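Local coordinates for protein transcriptional regulator (Actinomyces oris, PDB 5V8C) that mediates, as the LytR-Cps2A-Psr phosphotransferase LcpA, the glycosylation of a surface protein attached to the Gram-positive cell wall, at residues H2-V7 with T231-L236; V58-E63 with A237-S242; T66-P71 with A279-S284; T122-L127 with Q198-A203. All blocks are in the same frame, centred on the assembly; numbering follows the deposited sequence.

Contact 1: H2-V7 with T231-L236; sequences HRPARV and TGLSDL
Bends at chi2 (-56°) and chi3 (-72°) curve the Arg6 chain and turn its guanidinium toward the Thr231 carbonyl, although the side chain starts out beside the opposing segment and not pointing at it. The approach is oblique to the guanidinium plane. Arg6 NH2 stands 2.7 Å from Thr231 O, and the same nitrogen makes weak hydrogen bonds to Asp228 O and Ser229 O. Three backbone oxygens thus lie near one NH2 group where the chain leaves strand 226-228.

Toward the N-terminus the contact is apolar. Pro4 points toward Leu233 and the leucine's end reaches back to it, with Pro4 CG 3.7 Å from Leu233 CD1. The other methyl plays a lesser part, since Leu233 CD2 is 4.2 Å from Pro4 CD. Both side chains also rest on Leu227 of strand 226-228, to which strand 5-7 is hydrogen-bonded as the edge of the mixed sheet.

The start of helix 233-248 is tied down locally: Gly232 N donates to the anti lone pair of Asp235 OD2 at 3.1 Å. Beyond Pro4 the chain runs to His2, which binds a cobalt ion with Ala1 and His219. The chemistry implies a small, partly buried junction in which a positive charge, probably drawn to nearby carbonyl oxygens, and one apolar pair join the N-terminal strand to the helix start.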
loop_
_atom_site.group_PDB
_atom_site.type_symbol
_atom_site.label_atom_id
_atom_site.label_comp_id
_atom_site.label_asym_id
_atom_site.label_seq_id
_atom_site.Cartn_x
_atom_site.Cartn_y
_atom_site.Cartn_z
ATOM N N HIS A 2 12.467 16.715 12.919
ATOM C CA HIS A 2 11.381 15.916 12.316
ATOM C C HIS A 2 10.550 15.048 13.271
ATOM O O HIS A 2 11.061 14.086 13.841
ATOM C CB HIS A 2 11.919 15.026 11.186
ATOM C CG HIS A 2 12.305 15.775 9.954
ATOM N ND1 HIS A 2 13.628 16.055 9.668
ATOM C CD2 HIS A 2 11.527 16.282 8.971
ATOM C CE1 HIS A 2 13.615 16.728 8.528
ATOM N NE2 HIS A 2 12.374 16.887 8.069
ATOM N N ARG A 3 9.248 15.356 13.375
ATOM C CA ARG A 3 8.280 14.596 14.176
ATOM C C ARG A 3 7.103 14.171 13.288
ATOM O O ARG A 3 6.702 14.939 12.420
ATOM C CB ARG A 3 7.757 15.435 15.358
ATOM C CG ARG A 3 8.659 15.434 16.589
ATOM C CD ARG A 3 8.098 16.318 17.691
ATOM N NE ARG A 3 8.201 17.742 17.361
ATOM C CZ ARG A 3 7.418 18.690 17.868
ATOM N NH1 ARG A 3 6.458 18.379 18.729
ATOM N NH2 ARG A 3 7.585 19.957 17.512
ATOM N N PRO A 4 6.509 12.977 13.486
ATOM C CA PRO A 4 5.378 12.589 12.633
ATOM C C PRO A 4 4.099 13.334 12.976
ATOM O O PRO A 4 3.909 13.722 14.131
ATOM C CB PRO A 4 5.231 11.089 12.912
ATOM C CG PRO A 4 5.715 10.928 14.310
ATOM C CD PRO A 4 6.848 11.910 14.454
ATOM N N ALA A 5 3.199 13.490 11.987
ATOM C CA ALA A 5 1.883 14.081 12.217
ATOM C C ALA A 5 1.049 13.045 12.969
ATOM O O ALA A 5 1.257 11.837 12.798
ATOM C CB ALA A 5 1.218 14.424 10.895
ATOM N N ARG A 6 0.169 13.501 13.859
ATOM C CA ARG A 6 -0.619 12.561 14.646
ATOM C C ARG A 6 -2.112 12.625 14.342
ATOM O O ARG A 6 -2.651 13.692 14.030
ATOM C CB ARG A 6 -0.345 12.703 16.153
ATOM C CG ARG A 6 1.136 12.807 16.541
ATOM C CD ARG A 6 1.988 11.646 16.055
ATOM N NE ARG A 6 1.720 10.418 16.798
ATOM C CZ ARG A 6 2.663 9.673 17.361
ATOM N NH1 ARG A 6 3.942 10.020 17.262
ATOM N NH2 ARG A 6 2.337 8.577 18.030
ATOM N N VAL A 7 -2.767 11.462 14.390
ATOM C CA VAL A 7 -4.199 11.355 14.171
ATOM C C VAL A 7 -4.811 10.467 15.232
ATOM O O VAL A 7 -4.284 9.398 15.527
ATOM C CB VAL A 7 -4.599 10.914 12.738
ATOM C CG1 VAL A 7 -4.584 12.093 11.777
ATOM C CG2 VAL A 7 -3.716 9.778 12.227
ATOM N N THR A 231 0.236 4.611 18.238
ATOM C CA THR A 231 1.391 3.899 17.698
ATOM C C THR A 231 2.664 4.699 17.957
ATOM O O THR A 231 2.687 5.912 17.749
ATOM C CB THR A 231 1.155 3.497 16.228
ATOM O OG1 THR A 231 2.159 2.567 15.827
ATOM C CG2 THR A 231 1.149 4.676 15.281
ATOM N N GLY A 232 3.685 4.027 18.475
ATOM C CA GLY A 232 4.941 4.673 18.820
ATOM C C GLY A 232 5.974 4.695 17.712
ATOM O O GLY A 232 6.054 3.768 16.899
ATOM N N LEU A 233 6.805 5.750 17.697
ATOM C CA LEU A 233 7.914 5.874 16.764
ATOM C C LEU A 233 8.860 4.678 16.981
ATOM O O LEU A 233 9.488 4.209 16.032
ATOM C CB LEU A 233 8.632 7.212 16.990
ATOM C CG LEU A 233 9.134 7.947 15.746
ATOM C CD1 LEU A 233 8.037 8.122 14.709
ATOM C CD2 LEU A 233 9.675 9.293 16.102
ATOM N N SER A 234 8.845 4.114 18.204
ATOM C CA SER A 234 9.586 2.912 18.586
ATOM C C SER A 234 8.880 1.648 18.081
ATOM O O SER A 234 9.550 0.678 17.732
ATOM C CB SER A 234 9.791 2.851 20.100
ATOM O OG SER A 234 8.619 3.176 20.829
ATOM N N ASP A 235 7.539 1.655 18.011
ATOM C CA ASP A 235 6.790 0.523 17.444
ATOM C C ASP A 235 7.147 0.367 15.949
ATOM O O ASP A 235 7.287 -0.755 15.454
ATOM C CB ASP A 235 5.270 0.699 17.637
ATOM C CG ASP A 235 4.783 0.355 19.036
ATOM O OD1 ASP A 235 5.021 -0.792 19.484
ATOM O OD2 ASP A 235 4.160 1.231 19.679
ATOM N N LEU A 236 7.383 1.503 15.271
ATOM C CA LEU A 236 7.811 1.549 13.883
ATOM C C LEU A 236 9.215 0.944 13.708
ATOM O O LEU A 236 9.467 0.284 12.704
ATOM C CB LEU A 236 7.763 2.997 13.374
ATOM C CG LEU A 236 7.687 3.194 11.856
ATOM C CD1 LEU A 236 6.711 2.230 11.218
ATOM C CD2 LEU A 236 7.306 4.613 11.514
#

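Contact 2: V58-E63 with A237-S242; sequences VRPSQE and AALGRS
Leu239 CD1 is the methyl that meets both strand residues, lying 3.7 Å from Val58 CG1 and 4.1 Å from Pro60 CG. In each case the leucine crosses its partner at about a right angle. Beside this apolar group Ser242 takes part through its oxygen, with Ser242 OG 3.4 Å from Pro60 CB.

The next shell explains these positions. Leu239 has CG anti to its own nitrogen (chi1 171°), which carries the branched end toward the strand although its first bond runs off to the side. Ser242 OG turns back into its own helix and donates to Leu239 O at 3.1 Å, with a C=O...donor angle of 125° and the donor somewhat tilted from the carbonyl plane. The hydroxyl is therefore committed within the helix, and what it presents to Pro60 is a van der Waals surface. An alanine here would remove that hydroxyl, so the Leu239 carbonyl would probably lose its side-chain donor and a gap would open against Pro60 CB.

Further out, Trp23 of the adjoining strand 23-28 touches Val58, Pro60 and Leu239, and Val65 of strand 65-70 touches Ser242. The axes of strand 58-60 and helix 237-242 approach to 9.4 Å at 75°, so the helix lies across the strand and not along it. A bound polyether, probably from the crystallisation liquor, comes within about 4 Å of the Leu239 side chain. The chemistry is that of helix-on-sheet packing: dispersion contacts do the joining, while the one hydroxyl is satisfied inside the helix.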
loop_
_atom_site.group_PDB
_atom_site.type_symbol
_atom_site.label_atom_id
_atom_site.label_comp_id
_atom_site.label_asym_id
_atom_site.label_seq_id
_atom_site.Cartn_x
_atom_site.Cartn_y
_atom_site.Cartn_z
ATOM N N VAL A 58 0.597 -4.644 6.415
ATOM C CA VAL A 58 1.911 -5.212 6.705
ATOM C C VAL A 58 1.783 -6.106 7.909
ATOM O O VAL A 58 1.377 -5.641 8.976
ATOM C CB VAL A 58 2.988 -4.116 6.876
ATOM C CG1 VAL A 58 4.358 -4.730 7.115
ATOM C CG2 VAL A 58 3.019 -3.201 5.657
ATOM N N ARG A 59 2.056 -7.401 7.729
ATOM C CA ARG A 59 1.855 -8.367 8.804
ATOM C C ARG A 59 3.158 -8.983 9.378
ATOM O O ARG A 59 3.589 -10.051 8.928
ATOM C CB ARG A 59 0.870 -9.453 8.356
ATOM C CG ARG A 59 -0.172 -9.778 9.404
ATOM C CD ARG A 59 -1.117 -10.862 8.923
ATOM N NE ARG A 59 -1.557 -11.737 10.010
ATOM C CZ ARG A 59 -0.923 -12.848 10.372
ATOM N NH1 ARG A 59 0.189 -13.219 9.749
ATOM N NH2 ARG A 59 -1.392 -13.593 11.362
ATOM N N PRO A 60 3.750 -8.373 10.432
ATOM C CA PRO A 60 4.919 -9.008 11.073
ATOM C C PRO A 60 4.501 -10.211 11.926
ATOM O O PRO A 60 3.494 -10.145 12.624
ATOM C CB PRO A 60 5.542 -7.879 11.903
ATOM C CG PRO A 60 4.425 -6.932 12.173
ATOM C CD PRO A 60 3.351 -7.131 11.128
ATOM N N SER A 61 5.228 -11.333 11.797
ATOM C CA SER A 61 4.945 -12.575 12.514
ATOM C C SER A 61 6.229 -13.368 12.780
ATOM O O SER A 61 7.325 -12.851 12.541
ATOM C CB SER A 61 3.932 -13.419 11.745
ATOM O OG SER A 61 4.548 -14.346 10.865
ATOM N N GLN A 62 6.092 -14.618 13.283
ATOM C CA GLN A 62 7.231 -15.498 13.565
ATOM C C GLN A 62 7.693 -16.298 12.338
ATOM O O GLN A 62 8.799 -16.841 12.352
ATOM C CB GLN A 62 6.952 -16.412 14.772
ATOM C CG GLN A 62 7.740 -16.025 16.029
ATOM C CD GLN A 62 7.233 -14.758 16.688
ATOM O OE1 GLN A 62 6.304 -14.779 17.504
ATOM N NE2 GLN A 62 7.861 -13.630 16.380
ATOM N N GLU A 63 6.865 -16.344 11.271
ATOM C CA GLU A 63 7.214 -16.996 10.001
ATOM C C GLU A 63 8.105 -16.045 9.192
ATOM O O GLU A 63 9.084 -16.479 8.584
ATOM C CB GLU A 63 5.953 -17.353 9.180
ATOM C CG GLU A 63 4.950 -18.259 9.885
ATOM C CD GLU A 63 5.238 -19.750 9.917
ATOM O OE1 GLU A 63 6.351 -20.164 9.518
ATOM O OE2 GLU A 63 4.342 -20.508 10.354
ATOM N N ALA A 237 10.105 1.142 14.697
ATOM C CA ALA A 237 11.467 0.596 14.726
ATOM C C ALA A 237 11.439 -0.933 14.811
ATOM O O ALA A 237 12.251 -1.590 14.173
ATOM C CB ALA A 237 12.233 1.165 15.910
ATOM N N ALA A 238 10.515 -1.488 15.602
ATOM C CA ALA A 238 10.303 -2.927 15.758
ATOM C C ALA A 238 9.819 -3.579 14.448
ATOM O O ALA A 238 10.161 -4.730 14.176
ATOM C CB ALA A 238 9.294 -3.181 16.870
ATOM N N LEU A 239 8.983 -2.858 13.675
ATOM C CA LEU A 239 8.474 -3.288 12.368
ATOM C C LEU A 239 9.657 -3.407 11.406
ATOM O O LEU A 239 9.829 -4.458 10.791
ATOM C CB LEU A 239 7.431 -2.280 11.827
ATOM C CG LEU A 239 6.963 -2.470 10.369
ATOM C CD1 LEU A 239 6.203 -3.779 10.191
ATOM C CD2 LEU A 239 6.115 -1.295 9.894
ATOM N N GLY A 240 10.492 -2.361 11.356
ATOM C CA GLY A 240 11.707 -2.319 10.547
ATOM C C GLY A 240 12.720 -3.384 10.930
ATOM O O GLY A 240 13.374 -3.953 10.057
ATOM N N ARG A 241 12.835 -3.676 12.240
ATOM C CA ARG A 241 13.703 -4.714 12.797
ATOM C C ARG A 241 13.202 -6.116 12.394
ATOM O O ARG A 241 14.012 -6.990 12.079
ATOM C CB ARG A 241 13.732 -4.614 14.334
ATOM C CG ARG A 241 14.777 -3.670 14.887
ATOM C CD ARG A 241 14.932 -3.842 16.390
ATOM N NE ARG A 241 14.224 -2.805 17.147
ATOM C CZ ARG A 241 13.210 -3.047 17.970
ATOM N NH1 ARG A 241 12.766 -4.288 18.142
ATOM N NH2 ARG A 241 12.627 -2.048 18.626
ATOM N N SER A 242 11.876 -6.340 12.450
ATOM C CA SER A 242 11.293 -7.634 12.083
ATOM C C SER A 242 11.315 -7.826 10.560
ATOM O O SER A 242 11.403 -8.957 10.088
ATOM C CB SER A 242 9.884 -7.789 12.650
ATOM O OG SER A 242 8.905 -7.278 11.763
#

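Contact 3: T66-P71 with A279-S284; sequences TIINLP and ARYGYS
A tyrosine hydroxyl set against a methyl is the odd feature here: Tyr281 OH lies 3.7 Å from Thr66 CG2, and the two side chains cross at about a right angle. The threonine's own hydroxyl is engaged elsewhere, hydrogen-bonded to Thr253 OG1 in the neighbouring strand. With chi1 at -69°, OG1 sits anti to the carbonyl carbon and CG2 is left to meet the phenol.

On the CD2-CE2 side of the same ring Ile68 CD1 spans one bond, 3.6 Å from Tyr281 CD2 and 3.7 Å from Tyr281 CE2, approaching obliquely to the ring plane. Thr66 and Ile68 are two apart on strand 65-70 and both point toward the tyrosine, which accounts for one ring covering both. Arg59 from the adjoining strand packs on it too.

Tyr281 sits in the Schellman motif that ends helix 272-280, with Gly282 as C-prime residue at phi 75°. Just beyond it, the Tyr283 ring carries Tyr281 O 3.8 Å above its centre. An alanine in place of Tyr281 would probably take the ring's contact from the Ile68 and Thr66 methyls and open a gap between helix end and sheet. No hydrogen bond joins the two segments, so between them the contact rests on van der Waals packing of methyls against the phenol.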
loop_
_atom_site.group_PDB
_atom_site.type_symbol
_atom_site.label_atom_id
_atom_site.label_comp_id
_atom_site.label_asym_id
_atom_site.label_seq_id
_atom_site.Cartn_x
_atom_site.Cartn_y
_atom_site.Cartn_z
ATOM N N THR A 66 4.647 -10.538 5.722
ATOM C CA THR A 66 3.791 -10.600 4.546
ATOM C C THR A 66 3.109 -9.258 4.342
ATOM O O THR A 66 2.629 -8.644 5.296
ATOM C CB THR A 66 2.806 -11.786 4.643
ATOM O OG1 THR A 66 3.543 -13.001 4.531
ATOM C CG2 THR A 66 1.741 -11.772 3.550
ATOM N N ILE A 67 3.100 -8.789 3.101
ATOM C CA ILE A 67 2.439 -7.551 2.722
ATOM C C ILE A 67 1.334 -7.912 1.735
ATOM O O ILE A 67 1.594 -8.573 0.729
ATOM C CB ILE A 67 3.452 -6.522 2.159
ATOM C CG1 ILE A 67 4.398 -6.033 3.271
ATOM C CG2 ILE A 67 2.746 -5.348 1.466
ATOM C CD1 ILE A 67 5.685 -5.443 2.775
ATOM N N ILE A 68 0.093 -7.562 2.084
ATOM C CA ILE A 68 -1.084 -7.818 1.257
ATOM C C ILE A 68 -1.551 -6.503 0.674
ATOM O O ILE A 68 -1.928 -5.591 1.414
ATOM C CB ILE A 68 -2.204 -8.615 1.992
ATOM C CG1 ILE A 68 -1.697 -10.029 2.354
ATOM C CG2 ILE A 68 -3.467 -8.711 1.124
ATOM C CD1 ILE A 68 -2.251 -10.613 3.570
ATOM N N ASN A 69 -1.406 -6.370 -0.649
ATOM C CA ASN A 69 -1.770 -5.153 -1.358
ATOM C C ASN A 69 -3.253 -5.241 -1.702
ATOM O O ASN A 69 -3.679 -6.183 -2.372
ATOM C CB ASN A 69 -0.870 -4.975 -2.598
ATOM C CG ASN A 69 -1.121 -3.734 -3.430
ATOM O OD1 ASN A 69 -1.470 -2.660 -2.926
ATOM N ND2 ASN A 69 -0.884 -3.843 -4.731
ATOM N N LEU A 70 -4.055 -4.347 -1.113
ATOM C CA LEU A 70 -5.503 -4.337 -1.318
ATOM C C LEU A 70 -5.866 -3.394 -2.461
ATOM O O LEU A 70 -5.581 -2.197 -2.365
ATOM C CB LEU A 70 -6.233 -3.931 -0.032
ATOM C CG LEU A 70 -6.049 -4.842 1.186
ATOM C CD1 LEU A 70 -6.626 -4.198 2.437
ATOM C CD2 LEU A 70 -6.670 -6.212 0.965
ATOM N N PRO A 71 -6.458 -3.912 -3.564
ATOM C CA PRO A 71 -6.803 -3.035 -4.701
ATOM C C PRO A 71 -7.797 -1.929 -4.327
ATOM O O PRO A 71 -8.796 -2.203 -3.668
ATOM C CB PRO A 71 -7.366 -4.008 -5.740
ATOM C CG PRO A 71 -7.813 -5.184 -4.970
ATOM C CD PRO A 71 -6.856 -5.309 -3.829
ATOM N N ALA A 279 -8.446 -15.375 5.363
ATOM C CA ALA A 279 -8.743 -16.292 6.472
ATOM C C ALA A 279 -7.482 -16.985 6.975
ATOM O O ALA A 279 -7.439 -17.393 8.132
ATOM C CB ALA A 279 -9.764 -17.332 6.049
ATOM N N ARG A 280 -6.473 -17.149 6.100
ATOM C CA ARG A 280 -5.185 -17.737 6.463
ATOM C C ARG A 280 -4.517 -16.898 7.568
ATOM O O ARG A 280 -4.053 -17.452 8.569
ATOM C CB ARG A 280 -4.258 -17.819 5.236
ATOM C CG ARG A 280 -4.598 -18.963 4.294
ATOM C CD ARG A 280 -3.593 -19.110 3.165
ATOM N NE ARG A 280 -3.943 -20.225 2.285
ATOM C CZ ARG A 280 -3.447 -21.454 2.397
ATOM N NH1 ARG A 280 -2.543 -21.731 3.329
ATOM N NH2 ARG A 280 -3.840 -22.411 1.566
ATOM N N TYR A 281 -4.551 -15.557 7.408
ATOM C CA TYR A 281 -3.964 -14.585 8.332
ATOM C C TYR A 281 -4.922 -14.159 9.466
ATOM O O TYR A 281 -4.670 -13.173 10.151
ATOM C CB TYR A 281 -3.417 -13.375 7.544
ATOM C CG TYR A 281 -2.471 -13.775 6.430
ATOM C CD1 TYR A 281 -1.164 -14.172 6.705
ATOM C CD2 TYR A 281 -2.896 -13.812 5.108
ATOM C CE1 TYR A 281 -0.309 -14.601 5.690
ATOM C CE2 TYR A 281 -2.049 -14.233 4.084
ATOM C CZ TYR A 281 -0.756 -14.629 4.380
ATOM O OH TYR A 281 0.080 -15.040 3.371
ATOM N N GLY A 282 -5.987 -14.930 9.668
ATOM C CA GLY A 282 -6.953 -14.725 10.748
ATOM C C GLY A 282 -7.937 -13.579 10.610
ATOM O O GLY A 282 -8.494 -13.126 11.615
ATOM N N TYR A 283 -8.185 -13.116 9.373
ATOM C CA TYR A 283 -9.128 -12.028 9.126
ATOM C C TYR A 283 -10.473 -12.571 8.671
ATOM O O TYR A 283 -10.531 -13.335 7.705
ATOM C CB TYR A 283 -8.595 -11.051 8.063
ATOM C CG TYR A 283 -7.208 -10.501 8.321
ATOM C CD1 TYR A 283 -6.872 -9.950 9.555
ATOM C CD2 TYR A 283 -6.265 -10.437 7.303
ATOM C CE1 TYR A 283 -5.615 -9.396 9.782
ATOM C CE2 TYR A 283 -5.007 -9.881 7.516
ATOM C CZ TYR A 283 -4.686 -9.359 8.757
ATOM O OH TYR A 283 -3.438 -8.821 8.967
ATOM N N SER A 284 -11.554 -12.163 9.352
ATOM C CA SER A 284 -12.920 -12.553 9.013
ATOM C C SER A 284 -13.885 -11.471 9.508
ATOM O O SER A 284 -13.751 -11.038 10.658
ATOM C CB SER A 284 -13.263 -13.906 9.630
ATOM O OG SER A 284 -14.540 -14.356 9.206
#

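Contact 4: T122-L127 with Q198-A203; sequences TIIDSL and QAVLSA
The flat group that counts is the Ala203 peptide carbonyl, and Leu127 lies above its plane: Leu127 CD2 is 3.8 Å from Ala203 O and 3.9 Å from Ala203 C, near-equal values that put the methyl alongside the C=O bond and not at its oxygen end. No aromatic ring takes part.

The remaining contacts join aliphatic branches. Leu127 CD2 also reaches Ala203 CB at 4.2 Å, while its other methyl, Leu127 CD1, meets Val200 CG1 at 4.4 Å. Leu127 has chi1 at -72°, CG anti to the carbonyl carbon, and its two methyls divide between residues three apart on the partner helix. Ile124, one turn back, adds a looser touch, its CD1 4.4 Å from Val200 CG2.

The backbones come closest where the partner is small, with Leu127 CA 6.3 Å from Ala203 CA. Each helix keeps a serine hydroxyl for itself: Ser126 OG donates to Thr122 O at 2.9 Å from above the carbonyl plane, and Ser202 OG does likewise to Gln198 O. The whole is plain helix-helix packing, the C-terminal part of helix 117-126 lying, together with Leu127, against the long helix 182-208 of the LytR-Cps2A-Psr fold.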
loop_
_atom_site.group_PDB
_atom_site.type_symbol
_atom_site.label_atom_id
_atom_site.label_comp_id
_atom_site.label_asym_id
_atom_site.label_seq_id
_atom_site.Cartn_x
_atom_site.Cartn_y
_atom_site.Cartn_z
ATOM N N THR A 122 9.314 12.492 -1.242
ATOM C CA THR A 122 10.430 12.858 -0.354
ATOM C C THR A 122 11.126 11.584 0.161
ATOM O O THR A 122 12.351 11.475 0.085
ATOM C CB THR A 122 9.932 13.758 0.794
ATOM O OG1 THR A 122 9.437 14.984 0.258
ATOM C CG2 THR A 122 11.008 14.064 1.812
ATOM N N ILE A 123 10.326 10.614 0.646
ATOM C CA ILE A 123 10.792 9.330 1.168
ATOM C C ILE A 123 11.573 8.558 0.094
ATOM O O ILE A 123 12.659 8.052 0.370
ATOM C CB ILE A 123 9.600 8.506 1.731
ATOM C CG1 ILE A 123 9.084 9.098 3.060
ATOM C CG2 ILE A 123 9.961 7.023 1.880
ATOM C CD1 ILE A 123 7.777 8.437 3.588
ATOM N N ILE A 124 11.044 8.508 -1.128
ATOM C CA ILE A 124 11.681 7.784 -2.221
ATOM C C ILE A 124 12.970 8.452 -2.640
ATOM O O ILE A 124 13.950 7.760 -2.907
ATOM C CB ILE A 124 10.681 7.556 -3.381
ATOM C CG1 ILE A 124 9.623 6.529 -2.939
ATOM C CG2 ILE A 124 11.387 7.127 -4.698
ATOM C CD1 ILE A 124 8.867 5.940 -4.023
ATOM N N ASP A 125 12.994 9.792 -2.654
ATOM C CA ASP A 125 14.208 10.518 -3.008
ATOM C C ASP A 125 15.259 10.461 -1.898
ATOM O O ASP A 125 16.451 10.531 -2.193
ATOM C CB ASP A 125 13.895 11.948 -3.460
ATOM C CG ASP A 125 13.504 12.014 -4.932
ATOM O OD1 ASP A 125 13.818 11.051 -5.679
ATOM O OD2 ASP A 125 12.886 13.021 -5.337
ATOM N N SER A 126 14.824 10.223 -0.642
ATOM C CA SER A 126 15.713 10.003 0.495
ATOM C C SER A 126 16.362 8.609 0.420
ATOM O O SER A 126 17.400 8.379 1.044
ATOM C CB SER A 126 14.943 10.144 1.800
ATOM O OG SER A 126 14.592 11.501 2.000
ATOM N N LEU A 127 15.734 7.679 -0.316
ATOM C CA LEU A 127 16.253 6.331 -0.550
ATOM C C LEU A 127 17.154 6.344 -1.777
ATOM O O LEU A 127 17.773 5.330 -2.100
ATOM C CB LEU A 127 15.101 5.333 -0.793
ATOM C CG LEU A 127 14.258 4.958 0.416
ATOM C CD1 LEU A 127 12.858 4.494 -0.011
ATOM C CD2 LEU A 127 14.959 3.912 1.266
ATOM N N GLN A 198 7.973 -3.597 -3.584
ATOM C CA GLN A 198 9.147 -4.452 -3.483
ATOM C C GLN A 198 10.410 -3.617 -3.605
ATOM O O GLN A 198 11.328 -3.778 -2.790
ATOM C CB GLN A 198 9.117 -5.605 -4.504
ATOM C CG GLN A 198 10.283 -6.596 -4.363
ATOM C CD GLN A 198 10.461 -7.161 -2.963
ATOM O OE1 GLN A 198 9.665 -7.986 -2.489
ATOM N NE2 GLN A 198 11.556 -6.779 -2.296
ATOM N N ALA A 199 10.427 -2.674 -4.573
ATOM C CA ALA A 199 11.563 -1.783 -4.797
ATOM C C ALA A 199 11.825 -0.924 -3.562
ATOM O O ALA A 199 12.986 -0.734 -3.197
ATOM C CB ALA A 199 11.330 -0.919 -6.023
ATOM N N VAL A 200 10.752 -0.519 -2.850
ATOM C CA VAL A 200 10.868 0.258 -1.617
ATOM C C VAL A 200 11.539 -0.586 -0.554
ATOM O O VAL A 200 12.541 -0.152 0.017
ATOM C CB VAL A 200 9.526 0.866 -1.140
ATOM C CG1 VAL A 200 9.660 1.447 0.263
ATOM C CG2 VAL A 200 9.026 1.935 -2.109
ATOM N N LEU A 201 11.041 -1.819 -0.348
ATOM C CA LEU A 201 11.589 -2.770 0.616
ATOM C C LEU A 201 13.065 -3.065 0.343
ATOM O O LEU A 201 13.875 -3.087 1.273
ATOM C CB LEU A 201 10.792 -4.076 0.581
ATOM C CG LEU A 201 9.652 -4.234 1.584
ATOM C CD1 LEU A 201 9.072 -5.617 1.488
ATOM C CD2 LEU A 201 10.116 -3.983 3.021
ATOM N N SER A 202 13.409 -3.269 -0.942
ATOM C CA SER A 202 14.779 -3.543 -1.369
ATOM C C SER A 202 15.689 -2.353 -1.078
ATOM O O SER A 202 16.730 -2.537 -0.441
ATOM C CB SER A 202 14.821 -3.911 -2.849
ATOM O OG SER A 202 13.916 -4.965 -3.132
ATOM N N ALA A 203 15.262 -1.128 -1.472
ATOM C CA ALA A 203 16.018 0.104 -1.236
ATOM C C ALA A 203 16.199 0.395 0.259
ATOM O O ALA A 203 17.259 0.888 0.650
ATOM C CB ALA A 203 15.349 1.280 -1.929
#

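How the contacts relate
Contacts 1 and 2 share helix 233-248 and lie 16 Å apart between centres, joining successive turns of it to the mixed sheet; Ser234 and Arg241 touch between them. Contacts 2 and 3 lie on neighbouring strands, with Arg59 N 2.8 Å from Thr66 O in a probable hydrogen bond. Contact 4, 23 Å from contact 3 between centres, still meets it through Ile67 and Leu201. The cobalt ion belongs to contact 1's end, by His2. Polyether is bound within about 4 Å of the Leu239 side chain in contact 2 and, likewise, of Val200 in contact 4; such molecules can mark pockets, which is consistent with a lipid-binding cavity of the kind known in relatives.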